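Local coordinates for phenylacetic acid degradation-related protein (Ralstonia eutropha JMP134, PDB 2PIM) that is a putative thioesterase of the hotdog superfamily, probably hydrolysing fatty acyl-CoA or related acyl-CoA thioesters, at residues L100-R106 / V117-Q123; S82-L88 / A133-V137. The contacts are given in a common frame with arbitrary orientation. Where two conformers were deposited one is given. Residue numbers count along the deposited sequence, not the author numbering.

Contact 1. Residues L100-R106 / V117-Q123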
ATOM      1  N   LEU A 100     -13.664   5.368  -9.366  1.00 26.83           N
ATOM      2  CA  LEU A 100     -12.655   6.418  -9.426  1.00 27.43           C
ATOM      3  C   LEU A 100     -12.324   7.009  -8.045  1.00 26.33           C
ATOM      4  O   LEU A 100     -13.189   7.127  -7.185  1.00 28.22           O
ATOM      5  CB  LEU A 100     -13.134   7.552 -10.318  1.00 28.21           C
ATOM      6  CG  LEU A 100     -12.794   7.587 -11.797  1.00 32.31           C
ATOM      7  CD1 LEU A 100     -13.663   8.658 -12.446  1.00 30.69           C
ATOM      8  CD2 LEU A 100     -11.321   7.885 -11.987  1.00 32.18           C
ATOM      9  N   LEU A 101     -11.061   7.387  -7.875  1.00 25.74           N
ATOM     10  CA  LEU A 101     -10.589   8.205  -6.755  1.00 27.08           C
ATOM     11  C   LEU A 101      -9.677   9.256  -7.321  1.00 27.28           C
ATOM     12  O   LEU A 101      -9.147   9.110  -8.411  1.00 29.71           O
ATOM     13  CB  LEU A 101      -9.802   7.395  -5.698  1.00 26.91           C
ATOM     14  CG  LEU A 101     -10.550   6.233  -5.000  1.00 26.52           C
ATOM     15  CD1 LEU A 101     -10.355   4.895  -5.689  1.00 29.21           C
ATOM     16  CD2 LEU A 101     -10.132   6.126  -3.572  1.00 29.44           C
ATOM     17  N   ARG A 102      -9.502  10.309  -6.546  1.00 28.32           N
ATOM     18  CA  ARG A 102      -8.676  11.443  -6.888  1.00 27.81           C
ATOM     19  C   ARG A 102      -7.573  11.554  -5.839  1.00 27.74           C
ATOM     20  O   ARG A 102      -7.868  11.772  -4.653  1.00 27.59           O
ATOM     21  CB  ARG A 102      -9.540  12.697  -6.814  1.00 27.05           C
ATOM     22  CG  ARG A 102      -8.813  14.023  -6.926  1.00 33.08           C
ATOM     23  CD  ARG A 102      -7.913  14.044  -8.107  1.00 38.10           C
ATOM     24  NE  ARG A 102      -8.667  13.802  -9.345  1.00 45.38           N
ATOM     25  CZ  ARG A 102      -9.019  14.733 -10.235  1.00 40.32           C
ATOM     26  NH1 ARG A 102      -8.663  16.000 -10.116  1.00 37.07           N
ATOM     27  NH2 ARG A 102      -9.713  14.386 -11.272  1.00 30.65           N
ATOM     28  N   GLY A 103      -6.326  11.441  -6.292  1.00 26.34           N
ATOM     29  CA  GLY A 103      -5.169  11.611  -5.446  1.00 27.81           C
ATOM     30  C   GLY A 103      -4.569  12.978  -5.617  1.00 26.24           C
ATOM     31  O   GLY A 103      -4.365  13.435  -6.748  1.00 25.20           O
ATOM     32  N   ARG A 104      -4.265  13.629  -4.503  1.00 28.10           N
ATOM     33  CA  ARG A 104      -3.607  14.971  -4.528  1.00 31.37           C
ATOM     34  C   ARG A 104      -2.323  14.939  -3.678  1.00 30.62           C
ATOM     35  O   ARG A 104      -2.337  14.438  -2.566  1.00 30.08           O
ATOM     36  CB  ARG A 104      -4.574  16.063  -4.042  1.00 30.44           C
ATOM     37  CG  ARG A 104      -5.769  16.239  -4.973  1.00 36.71           C
ATOM     38  CD  ARG A 104      -6.691  17.462  -4.682  1.00 36.76           C
ATOM     39  NE  ARG A 104      -7.923  17.426  -5.521  1.00 54.96           N
ATOM     40  CZ  ARG A 104      -9.082  16.786  -5.232  1.00 49.88           C
ATOM     41  NH1 ARG A 104      -9.280  16.136  -4.101  1.00 50.64           N
ATOM     42  NH2 ARG A 104     -10.088  16.827  -6.085  1.00 49.35           N
ATOM     43  N   ALA A 105      -1.205  15.401  -4.244  1.00 29.81           N
ATOM     44  CA  ALA A 105       0.047  15.483  -3.523  1.00 27.97           C
ATOM     45  C   ALA A 105       0.486  16.942  -3.381  1.00 27.77           C
ATOM     46  O   ALA A 105       0.167  17.767  -4.238  1.00 27.92           O
ATOM     47  CB  ALA A 105       1.110  14.660  -4.217  1.00 29.22           C
ATOM     48  N   ARG A 106       1.151  17.241  -2.258  0.50 26.99           N
ATOM     49  CA  ARG A 106       1.823  18.521  -2.001  0.50 27.18           C
ATOM     50  C   ARG A 106       3.175  18.257  -1.332  0.50 26.08           C
ATOM     51  O   ARG A 106       3.255  17.475  -0.376  0.50 23.07           O
ATOM     52  CB  ARG A 106       0.999  19.431  -1.057  0.50 28.10           C
ATOM     53  CG  ARG A 106       1.707  20.762  -0.710  0.50 27.57           C
ATOM     54  CD  ARG A 106       1.009  21.660   0.338  0.50 28.95           C
ATOM     55  NE  ARG A 106       1.336  21.347   1.741  0.50 30.60           N
ATOM     56  CZ  ARG A 106       0.570  20.617   2.551  0.50 29.11           C
ATOM     57  NH1 ARG A 106      -0.576  20.098   2.139  0.50 42.10           N
ATOM     58  NH2 ARG A 106       0.946  20.398   3.784  0.50 29.60           N
ATOM     59  N   VAL A 117       6.527  14.789   1.548  1.00 25.24           N
ATOM     60  CA  VAL A 117       5.371  14.940   0.671  1.00 26.01           C
ATOM     61  C   VAL A 117       4.148  14.545   1.462  1.00 29.14           C
ATOM     62  O   VAL A 117       4.234  13.648   2.269  1.00 26.73           O
ATOM     63  CB  VAL A 117       5.457  13.989  -0.540  1.00 27.43           C
ATOM     64  CG1 VAL A 117       4.558  14.516  -1.686  1.00 32.37           C
ATOM     65  CG2 VAL A 117       6.879  13.825  -1.026  1.00 30.76           C
ATOM     66  N   VAL A 118       3.019  15.217   1.257  1.00 28.60           N
ATOM     67  CA  VAL A 118       1.757  14.747   1.808  1.00 32.08           C
ATOM     68  C   VAL A 118       0.837  14.398   0.631  1.00 29.91           C
ATOM     69  O   VAL A 118       0.887  15.035  -0.419  1.00 30.62           O
ATOM     70  CB  VAL A 118       1.063  15.763   2.750  1.00 34.30           C
ATOM     71  CG1 VAL A 118       2.045  16.254   3.833  1.00 39.73           C
ATOM     72  CG2 VAL A 118       0.569  16.920   1.991  1.00 38.65           C
ATOM     73  N   GLY A 119       0.049  13.354   0.816  1.00 26.96           N
ATOM     74  CA  GLY A 119      -0.897  12.903  -0.162  1.00 28.59           C
ATOM     75  C   GLY A 119      -2.262  12.778   0.497  1.00 27.58           C
ATOM     76  O   GLY A 119      -2.335  12.498   1.676  1.00 25.19           O
ATOM     77  N   GLU A 120      -3.323  13.041  -0.275  1.00 27.22           N
ATOM     78  CA  GLU A 120      -4.716  12.860   0.155  1.00 32.27           C
ATOM     79  C   GLU A 120      -5.436  12.117  -0.958  1.00 34.71           C
ATOM     80  O   GLU A 120      -5.143  12.310  -2.129  1.00 35.43           O
ATOM     81  CB  GLU A 120      -5.348  14.206   0.398  1.00 32.79           C
ATOM     82  CG  GLU A 120      -4.636  14.953   1.530  1.00 40.64           C
ATOM     83  CD  GLU A 120      -5.057  16.417   1.708  1.00 43.73           C
ATOM     84  OE1 GLU A 120      -5.804  16.935   0.825  1.00 47.90           O
ATOM     85  OE2 GLU A 120      -4.630  17.023   2.747  1.00 51.17           O
ATOM     86  N   LEU A 121      -6.321  11.211  -0.584  1.00 34.07           N
ATOM     87  CA  LEU A 121      -7.082  10.443  -1.549  1.00 31.70           C
ATOM     88  C   LEU A 121      -8.553  10.672  -1.219  1.00 32.85           C
ATOM     89  O   LEU A 121      -8.983  10.460  -0.062  1.00 26.82           O
ATOM     90  CB  LEU A 121      -6.708   8.968  -1.432  1.00 30.21           C
ATOM     91  CG  LEU A 121      -6.832   8.008  -2.581  1.00 32.99           C
ATOM     92  CD1 LEU A 121      -6.047   8.408  -3.856  1.00 33.04           C
ATOM     93  CD2 LEU A 121      -6.364   6.656  -2.064  1.00 32.62           C
ATOM     94  N   SER A 122      -9.293  11.117  -2.239  1.00 32.16           N
ATOM     95  CA  SER A 122     -10.721  11.343  -2.157  1.00 33.57           C
ATOM     96  C   SER A 122     -11.511  10.479  -3.117  1.00 32.15           C
ATOM     97  O   SER A 122     -11.032  10.105  -4.197  1.00 31.76           O
ATOM     98  CB  SER A 122     -11.074  12.805  -2.496  1.00 32.76           C
ATOM     99  OG  SER A 122     -10.495  13.643  -1.534  1.00 47.25           O
ATOM    100  N   GLN A 123     -12.750  10.225  -2.697  1.00 28.82           N
ATOM    101  CA  GLN A 123     -13.763   9.588  -3.492  1.00 28.79           C
ATOM    102  C   GLN A 123     -15.106  10.208  -3.096  1.00 28.39           C
ATOM    103  O   GLN A 123     -15.403  10.347  -1.903  1.00 28.37           O
ATOM    104  CB  GLN A 123     -13.792   8.098  -3.215  1.00 28.69           C
ATOM    105  CG  GLN A 123     -14.686   7.370  -4.173  1.00 30.49           C
ATOM    106  CD  GLN A 123     -14.610   5.882  -4.008  1.00 32.10           C
ATOM    107  OE1 GLN A 123     -15.000   5.343  -2.965  1.00 35.14           O
ATOM    108  NE2 GLN A 123     -14.120   5.195  -5.036  1.00 31.68           N
TER
HETATM  109  O   HOH W   1      -7.591  14.416  -2.759  1.00 34.24           O
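R106 lays one face of its guanidinium over V118, with NH1 3.4 Å from V118 CG2. The charge itself is met by E108 in a salt bridge. R106 and V118 form the last of three hydrogen-bonded pairs in a regular antiparallel ladder, after R102 with S122 and R104 with E120. Each pair closes a ring of two backbone bonds. R102 N to S122 O is 2.8 Å and S122 N to R102 O is 2.9 Å; the other two pairs match this within 0.1 Å. At the non-hydrogen-bonded pairs, G103 with L121 and A105 with G119, the chains come closer, with CA atoms 4.5 and 4.3 Å apart. L121 CD1 lies 3.7 Å from G103 CA, in space that a side chain at 103 would crowd. Beyond the ladder, Q123 NE2 donates to L100 O at 3.0 Å, while its OE1 accepts from Q97 N. The face with the arginines is mostly polar. A water accepts a weak bond from R104 NH1 (2.8 Å), donates to R102 O (3.3 Å) and bonds S122 OG (3.2 Å). R102 and R104 both form salt bridges to E40 on strand 38-45. The other face is apolar and packs on the long hotdog helix 58-75, with A105 on L72, V117 on T69 and V73, and L121 on L61. Strand 38-45 continues the sheet beside 100-106, and strand 126-136 continues it beside 117-123.

Contact 2. Residues S82-L88 / A133-V137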
ATOM      1  N   SER A  82      16.859  10.425  -8.960  1.00 38.07           N
ATOM      2  CA  SER A  82      15.802   9.456  -8.813  1.00 36.94           C
ATOM      3  C   SER A  82      15.094   9.501  -7.448  1.00 35.73           C
ATOM      4  O   SER A  82      15.704   9.739  -6.429  1.00 35.08           O
ATOM      5  CB  SER A  82      16.369   8.069  -9.047  1.00 37.51           C
ATOM      6  OG  SER A  82      15.298   7.170  -9.233  1.00 48.33           O
ATOM      7  N   CYS A  83      13.798   9.248  -7.439  1.00 35.60           N
ATOM      8  CA  CYS A  83      13.044   9.290  -6.193  1.00 33.77           C
ATOM      9  C   CYS A  83      12.927   7.897  -5.550  1.00 34.12           C
ATOM     10  O   CYS A  83      12.398   6.947  -6.147  1.00 33.57           O
ATOM     11  CB  CYS A  83      11.662   9.862  -6.414  1.00 31.05           C
ATOM     12  SG  CYS A  83      10.545   9.594  -4.921  1.00 40.70           S
ATOM     13  N   SER A  84      13.351   7.822  -4.297  1.00 30.77           N
ATOM     14  CA  SER A  84      13.286   6.623  -3.522  1.00 29.23           C
ATOM     15  C   SER A  84      12.541   6.830  -2.205  1.00 27.36           C
ATOM     16  O   SER A  84      13.041   7.485  -1.329  1.00 31.29           O
ATOM     17  CB  SER A  84      14.729   6.235  -3.257  1.00 31.17           C
ATOM     18  OG  SER A  84      14.808   5.027  -2.588  1.00 33.24           O
ATOM     19  N   THR A  85      11.360   6.253  -2.040  1.00 26.56           N
ATOM     20  CA  THR A  85      10.587   6.431  -0.809  1.00 24.75           C
ATOM     21  C   THR A  85      11.082   5.554   0.354  1.00 24.08           C
ATOM     22  O   THR A  85      11.175   4.344   0.224  1.00 23.86           O
ATOM     23  CB  THR A  85       9.102   6.139  -1.064  1.00 28.75           C
ATOM     24  OG1 THR A  85       8.609   7.016  -2.094  1.00 33.51           O
ATOM     25  CG2 THR A  85       8.280   6.367   0.167  1.00 26.07           C
ATOM     26  N   LEU A  86      11.357   6.169   1.503  1.00 22.40           N
ATOM     27  CA  LEU A  86      11.978   5.505   2.636  1.00 22.20           C
ATOM     28  C   LEU A  86      10.930   5.072   3.626  1.00 22.83           C
ATOM     29  O   LEU A  86      11.019   3.990   4.195  1.00 22.93           O
ATOM     30  CB  LEU A  86      12.945   6.443   3.338  1.00 19.53           C
ATOM     31  CG  LEU A  86      14.075   6.991   2.488  1.00 19.14           C
ATOM     32  CD1 LEU A  86      14.981   7.869   3.343  1.00 25.59           C
ATOM     33  CD2 LEU A  86      14.918   5.892   1.829  1.00 16.09           C
ATOM     34  N   ASN A  87       9.947   5.931   3.846  1.00 26.61           N
ATOM     35  CA  ASN A  87       8.862   5.673   4.771  1.00 29.18           C
ATOM     36  C   ASN A  87       7.619   6.255   4.146  1.00 30.60           C
ATOM     37  O   ASN A  87       7.714   7.284   3.435  1.00 25.24           O
ATOM     38  CB  ASN A  87       9.128   6.367   6.142  1.00 29.80           C
ATOM     39  CG  ASN A  87       8.107   5.963   7.238  1.00 31.66           C
ATOM     40  OD1 ASN A  87       7.124   6.680   7.480  1.00 32.94           O
ATOM     41  ND2 ASN A  87       8.399   4.836   7.963  1.00 30.40           N
ATOM     42  N   LEU A  88       6.479   5.588   4.387  1.00 24.88           N
ATOM     43  CA  LEU A  88       5.165   6.070   3.982  1.00 25.41           C
ATOM     44  C   LEU A  88       4.181   5.763   5.133  1.00 26.76           C
ATOM     45  O   LEU A  88       4.045   4.636   5.522  1.00 27.28           O
ATOM     46  CB  LEU A  88       4.723   5.334   2.722  1.00 27.30           C
ATOM     47  CG  LEU A  88       3.383   5.644   2.042  1.00 26.56           C
ATOM     48  CD1 LEU A  88       3.263   7.088   1.622  1.00 31.17           C
ATOM     49  CD2 LEU A  88       3.230   4.750   0.843  1.00 26.74           C
ATOM     50  N   ALA A 133       4.882  10.887   3.062  1.00 29.19           N
ATOM     51  CA  ALA A 133       6.009  10.183   2.471  1.00 28.06           C
ATOM     52  C   ALA A 133       7.288  10.914   2.759  1.00 27.45           C
ATOM     53  O   ALA A 133       7.350  12.134   2.627  1.00 29.72           O
ATOM     54  CB  ALA A 133       5.842  10.101   0.971  1.00 30.49           C
ATOM     55  N   THR A 134       8.301  10.161   3.172  1.00 26.60           N
ATOM     56  CA  THR A 134       9.675  10.639   3.261  1.00 29.24           C
ATOM     57  C   THR A 134      10.477   9.988   2.164  1.00 26.08           C
ATOM     58  O   THR A 134      10.576   8.775   2.139  1.00 27.52           O
ATOM     59  CB  THR A 134      10.274  10.244   4.612  1.00 32.27           C
ATOM     60  OG1 THR A 134       9.435  10.765   5.629  1.00 29.76           O
ATOM     61  CG2 THR A 134      11.663  10.762   4.761  1.00 28.40           C
ATOM     62  N   CYS A 135      11.024  10.797   1.268  1.00 25.65           N
ATOM     63  CA  CYS A 135      11.653  10.341   0.040  1.00 29.29           C
ATOM     64  C   CYS A 135      13.058  10.870  -0.030  1.00 28.22           C
ATOM     65  O   CYS A 135      13.302  11.989   0.366  1.00 31.02           O
ATOM     66  CB  CYS A 135      10.915  10.879  -1.189  1.00 28.91           C
ATOM     67  SG  CYS A 135       9.190  10.441  -1.208  1.00 36.13           S
HETATM   68  N   MSE A 136      13.985  10.063  -0.515  1.00 28.52           N
HETATM   69  CA  MSE A 136      15.350  10.526  -0.732  1.00 31.87           C
HETATM   70  C   MSE A 136      15.531  10.588  -2.220  1.00 30.24           C
HETATM   71  O   MSE A 136      14.842   9.869  -2.937  1.00 25.88           O
HETATM   72  CB  MSE A 136      16.332   9.513  -0.167  1.00 34.99           C
HETATM   73  CG  MSE A 136      17.746  10.015   0.055  1.00 33.07           C
HETATM   74 SE   MSE A 136      18.786   8.496   0.707  0.75 42.77          SE
HETATM   75  CE  MSE A 136      19.192   8.885   2.405  1.00 50.40           C
ATOM     76  N   VAL A 137      16.474  11.412  -2.689  1.00 33.47           N
ATOM     77  CA  VAL A 137      16.724  11.516  -4.107  1.00 35.73           C
ATOM     78  C   VAL A 137      18.164  11.160  -4.519  1.00 35.76           C
ATOM     79  O   VAL A 137      19.121  11.637  -3.922  1.00 37.77           O
ATOM     80  CB  VAL A 137      16.290  12.922  -4.675  1.00 38.33           C
ATOM     81  CG1 VAL A 137      15.079  13.517  -3.901  1.00 34.42           C
ATOM     82  CG2 VAL A 137      17.403  13.854  -4.655  1.00 39.15           C
TER
HETATM   83  O   HOH W   2       6.883   9.435   6.276  1.00 32.56           O
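This is an antiparallel strand pair with a classic beta bulge, near the subunit interface of the hotdog sheet. Strand 84-92 pairs here with the C-terminal strand 126-136. S84 and M136, a selenomethionine, form a hydrogen-bonded pair, with S84 N to M136 O and M136 N to S84 O both 2.9 Å. After the T85-C135 pair the register shifts by one. L86 and N87 both face T134, whose O accepts from L86 N at 2.8 Å and, weakly, from N87 N at 3.4 Å. The extra residue, L86, has psi of -41°, and its CD1 rests 4.1 Å from M136 CB. Regular pairing resumes when T134 N donates to N87 O at 2.9 Å. L88 and A133 turn to the face covered by helix 58-75. N87 and L88 also pair with a strand of the second subunit, so the sheet crosses the interface; N87 ND2 bonds N89 of that subunit. On the N87 and T134 face, a water donates to N87 OD1 (3.0 Å) and accepts from T134 OG1 (2.9 Å).

How the contacts relate
Both contacts are antiparallel pairings in one sheet, their centres about 17 Å apart. Contact 1 is nested inside the chain loop closed by contact 2. Strands 114-123 and 126-136 are sheet neighbours and join the two, through a probable hydrogen bond from A133 N to V117 O (2.9 Å) and packing of V117 CG2 on C135 SG (4.1 Å). Both pack on helix 58-75. Contact 1 lies nearer the centre of the chain, yet its outer face carries charged side chains bridged within the subunit. Contact 2 is further out and less regular. Its outer face carries uncharged side chains, polar and apolar, and only this contact meets the second subunit.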